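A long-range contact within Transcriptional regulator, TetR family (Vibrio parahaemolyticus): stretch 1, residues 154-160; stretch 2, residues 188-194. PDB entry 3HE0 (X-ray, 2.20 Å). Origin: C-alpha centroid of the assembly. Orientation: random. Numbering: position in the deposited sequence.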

ATOM      1  N   VAL A 154       6.630   6.989 -12.298  1.00 23.04           N
ATOM      2  CA  VAL A 154       5.211   7.234 -12.583  1.00 20.91           C
ATOM      3  C   VAL A 154       4.640   6.004 -13.312  1.00 20.51           C
ATOM      4  O   VAL A 154       3.600   5.473 -12.951  1.00 19.78           O
ATOM      5  CB  VAL A 154       5.034   8.514 -13.391  1.00 20.97           C
ATOM      6  CG1 VAL A 154       3.549   8.737 -13.818  1.00 18.28           C
ATOM      7  CG2 VAL A 154       5.564   9.708 -12.599  1.00 19.97           C
ATOM      8  N   LEU A 155       5.354   5.511 -14.318  1.00 20.66           N
ATOM      9  CA  LEU A 155       4.919   4.318 -15.022  1.00 20.41           C
ATOM     10  C   LEU A 155       4.732   3.155 -14.022  1.00 20.67           C
ATOM     11  O   LEU A 155       3.739   2.429 -14.066  1.00 20.26           O
ATOM     12  CB  LEU A 155       5.926   3.956 -16.116  1.00 20.80           C
ATOM     13  CG  LEU A 155       6.061   4.970 -17.262  1.00 20.16           C
ATOM     14  CD1 LEU A 155       7.171   4.515 -18.230  1.00 20.12           C
ATOM     15  CD2 LEU A 155       4.716   5.188 -17.984  1.00 17.54           C
ATOM     16  N   SER A 156       5.661   3.018 -13.075  1.00 20.93           N
ATOM     17  CA  SER A 156       5.550   1.948 -12.086  1.00 21.71           C
ATOM     18  C   SER A 156       4.322   2.155 -11.200  1.00 21.43           C
ATOM     19  O   SER A 156       3.547   1.219 -10.983  1.00 20.48           O
ATOM     20  CB  SER A 156       6.813   1.826 -11.237  1.00 22.35           C
ATOM     21  OG  SER A 156       6.740   0.667 -10.373  1.00 24.52           O
ATOM     22  N   GLY A 157       4.130   3.389 -10.738  1.00 21.50           N
ATOM     23  CA  GLY A 157       2.972   3.726  -9.910  1.00 21.16           C
ATOM     24  C   GLY A 157       1.643   3.449 -10.601  1.00 21.70           C
ATOM     25  O   GLY A 157       0.691   3.103  -9.949  1.00 21.71           O
ATOM     26  N   LEU A 158       1.592   3.583 -11.927  1.00 21.69           N
ATOM     27  CA  LEU A 158       0.354   3.425 -12.682  1.00 21.58           C
ATOM     28  C   LEU A 158       0.004   1.979 -13.018  1.00 23.20           C
ATOM     29  O   LEU A 158      -1.148   1.689 -13.360  1.00 23.35           O
ATOM     30  CB  LEU A 158       0.458   4.196 -13.988  1.00 21.30           C
ATOM     31  CG  LEU A 158       0.405   5.713 -13.890  1.00 19.88           C
ATOM     32  CD1 LEU A 158       1.079   6.250 -15.168  1.00 18.40           C
ATOM     33  CD2 LEU A 158      -1.026   6.254 -13.623  1.00 13.48           C
ATOM     34  N   SER A 159       0.981   1.078 -12.889  1.00 24.07           N
ATOM     35  CA  SER A 159       0.852  -0.269 -13.392  1.00 25.12           C
ATOM     36  C   SER A 159       1.187  -1.297 -12.279  1.00 26.21           C
ATOM     37  O   SER A 159       0.302  -1.690 -11.499  1.00 27.21           O
ATOM     38  CB  SER A 159       1.719  -0.435 -14.647  1.00 24.65           C
ATOM     39  OG  SER A 159       3.091  -0.214 -14.386  1.00 25.16           O
ATOM     40  N   PHE A 160       2.455  -1.662 -12.148  1.00 26.28           N
ATOM     41  CA  PHE A 160       2.869  -2.602 -11.118  1.00 26.83           C
ATOM     42  C   PHE A 160       2.414  -2.237  -9.713  1.00 28.67           C
ATOM     43  O   PHE A 160       1.773  -3.052  -9.051  1.00 28.82           O
ATOM     44  CB  PHE A 160       4.391  -2.774 -11.130  1.00 26.07           C
ATOM     45  CG  PHE A 160       4.923  -3.359 -12.409  1.00 24.05           C
ATOM     46  CD1 PHE A 160       4.298  -4.452 -13.014  1.00 22.45           C
ATOM     47  CD2 PHE A 160       6.039  -2.829 -13.020  1.00 24.37           C
ATOM     48  CE1 PHE A 160       4.804  -5.021 -14.193  1.00 20.58           C
ATOM     49  CE2 PHE A 160       6.547  -3.407 -14.217  1.00 24.23           C
ATOM     50  CZ  PHE A 160       5.916  -4.491 -14.794  1.00 20.81           C
ATOM     51  N   ALA A 188      -5.756  -4.050 -18.562  1.00 20.23           N
ATOM     52  CA  ALA A 188      -6.199  -2.710 -18.214  1.00 20.19           C
ATOM     53  C   ALA A 188      -5.027  -1.865 -17.694  1.00 20.35           C
ATOM     54  O   ALA A 188      -4.909  -0.666 -18.011  1.00 19.84           O
ATOM     55  CB  ALA A 188      -7.347  -2.743 -17.197  1.00 19.18           C
ATOM     56  N   SER A 189      -4.177  -2.490 -16.885  1.00 20.79           N
ATOM     57  CA  SER A 189      -2.997  -1.816 -16.353  1.00 20.41           C
ATOM     58  C   SER A 189      -2.000  -1.488 -17.472  1.00 20.14           C
ATOM     59  O   SER A 189      -1.380  -0.434 -17.443  1.00 21.46           O
ATOM     60  CB  SER A 189      -2.367  -2.614 -15.196  1.00 19.64           C
ATOM     61  OG  SER A 189      -1.866  -3.869 -15.589  1.00 21.69           O
ATOM     62  N   TRP A 190      -1.865  -2.363 -18.464  1.00 20.38           N
ATOM     63  CA  TRP A 190      -1.064  -2.094 -19.657  1.00 20.29           C
ATOM     64  C   TRP A 190      -1.611  -0.842 -20.374  1.00 20.88           C
ATOM     65  O   TRP A 190      -0.832   0.012 -20.793  1.00 21.34           O
ATOM     66  CB  TRP A 190      -1.130  -3.307 -20.569  1.00 19.86           C
ATOM     67  CG  TRP A 190      -0.404  -3.249 -21.826  1.00 19.98           C
ATOM     68  CD1 TRP A 190      -0.952  -3.087 -23.065  1.00 20.59           C
ATOM     69  CD2 TRP A 190       1.009  -3.441 -22.035  1.00 15.84           C
ATOM     70  NE1 TRP A 190       0.017  -3.150 -24.020  1.00 19.57           N
ATOM     71  CE2 TRP A 190       1.234  -3.347 -23.416  1.00 17.42           C
ATOM     72  CE3 TRP A 190       2.089  -3.651 -21.188  1.00 17.26           C
ATOM     73  CZ2 TRP A 190       2.504  -3.477 -23.986  1.00 16.90           C
ATOM     74  CZ3 TRP A 190       3.368  -3.776 -21.745  1.00 17.23           C
ATOM     75  CH2 TRP A 190       3.557  -3.696 -23.130  1.00 17.74           C
ATOM     76  N   ASP A 191      -2.940  -0.708 -20.445  1.00 20.61           N
ATOM     77  CA  ASP A 191      -3.555   0.490 -21.017  1.00 20.52           C
ATOM     78  C   ASP A 191      -3.084   1.768 -20.327  1.00 20.51           C
ATOM     79  O   ASP A 191      -2.986   2.826 -20.971  1.00 21.68           O
ATOM     80  CB  ASP A 191      -5.075   0.442 -20.918  1.00 20.27           C
ATOM     81  CG  ASP A 191      -5.714  -0.432 -21.985  1.00 22.10           C
ATOM     82  OD1 ASP A 191      -5.004  -0.733 -22.971  1.00 23.66           O
ATOM     83  OD2 ASP A 191      -6.925  -0.788 -21.837  1.00 20.16           O
ATOM     84  N   ALA A 192      -2.840   1.694 -19.022  1.00 19.37           N
ATOM     85  CA  ALA A 192      -2.416   2.870 -18.270  1.00 19.33           C
ATOM     86  C   ALA A 192      -1.063   3.363 -18.790  1.00 18.31           C
ATOM     87  O   ALA A 192      -0.850   4.533 -18.873  1.00 19.34           O
ATOM     88  CB  ALA A 192      -2.344   2.577 -16.755  1.00 17.58           C
ATOM     89  N   ILE A 193      -0.179   2.459 -19.177  1.00 19.54           N
ATOM     90  CA  ILE A 193       1.194   2.841 -19.506  1.00 19.65           C
ATOM     91  C   ILE A 193       1.483   2.959 -21.001  1.00 20.11           C
ATOM     92  O   ILE A 193       2.468   3.612 -21.386  1.00 20.59           O
ATOM     93  CB  ILE A 193       2.244   1.958 -18.782  1.00 19.29           C
ATOM     94  CG1 ILE A 193       2.102   0.505 -19.197  1.00 20.09           C
ATOM     95  CG2 ILE A 193       2.144   2.194 -17.235  1.00 17.90           C
ATOM     96  CD1 ILE A 193       3.256  -0.440 -18.665  1.00 20.70           C
ATOM     97  N   ILE A 194       0.636   2.385 -21.851  1.00 20.88           N
ATOM     98  CA  ILE A 194       0.854   2.529 -23.290  1.00 21.31           C
ATOM     99  C   ILE A 194       0.208   3.828 -23.819  1.00 21.98           C
ATOM    100  O   ILE A 194      -0.717   4.404 -23.193  1.00 22.12           O
ATOM    101  CB  ILE A 194       0.399   1.289 -24.102  1.00 21.79           C
ATOM    102  CG1 ILE A 194      -1.124   1.099 -24.072  1.00 22.53           C
ATOM    103  CG2 ILE A 194       1.123   0.026 -23.623  1.00 22.04           C
ATOM    104  CD1 ILE A 194      -1.635   0.205 -25.237  1.00 22.52           C
TER

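Two helical segments of one chain pack here in a nearly antiparallel way. Their N-to-C directions differ by 156°, and their axes approach to 9.3 Å. The backbones come closer at one end. The CA atoms of Ser159 and Ser189 lie 5.1 Å apart, while those of Leu155 and Ile193 are 6.0 Å apart and those of Leu158 and Ala192 are 6.3 Å apart.

The main bump is Ile193. It loses more surface to the other stretch than any other residue in the contact. Its CA-to-CB bond points toward stretch 1, and its chi1 is p. The branch methyl CG2 is the part that comes nearest stretch 1. It sits in a hollow formed by Leu155, Leu158 and Ser159. Ile193 CG2 is 3.6 Å from Leu155 O, 3.7 Å from Ser159 CB and 4.2 Å from Leu158 CB. Leu155 closes another part of the hollow. Its CA-to-CB bond points sideways, but the end of the side chain comes nearer, so that Leu155 CD2 lies 4.0 Å from Ile193 CG2. One methyl therefore touches three residues, and both backbone and side-chain atoms line its pocket.

Ala192 is a smaller bump. Its CB points toward stretch 1 and rests 3.7 Å from Leu158 O. The same methyl is 4.3 Å from Leu158 CB. The methyl thus meets both the backbone and the side chain of Leu158. Leu158 also points its CB toward stretch 2, where that one atom contacts both Ala192 and Ile193.

Ser159 follows the helical residues of stretch 1 and also points its CB toward stretch 2. Ser159 CB is 4.2 Å from Ser189 O, a van der Waals approach to the backbone. The hydroxyl turns back to its own stretch: Ser159 OG donates a hydrogen bond to Leu155 O at 2.7 Å. That bond satisfies the hydroxyl within its own stretch, while CB packs against Ile193. Leu155 O thus accepts the serine hydroxyl and also lies against the Ile193 methyl.

No hydrogen bond crosses between the stretches. The contact rests on shape and apolar packing, and it buries 267 Å² with both sides summed. Ser189 points toward stretch 1, but its OG is hydrogen-bonded to a residue just outside the stretches. Ser156, Trp190 and Ile194 point away from the contact and take no part in it.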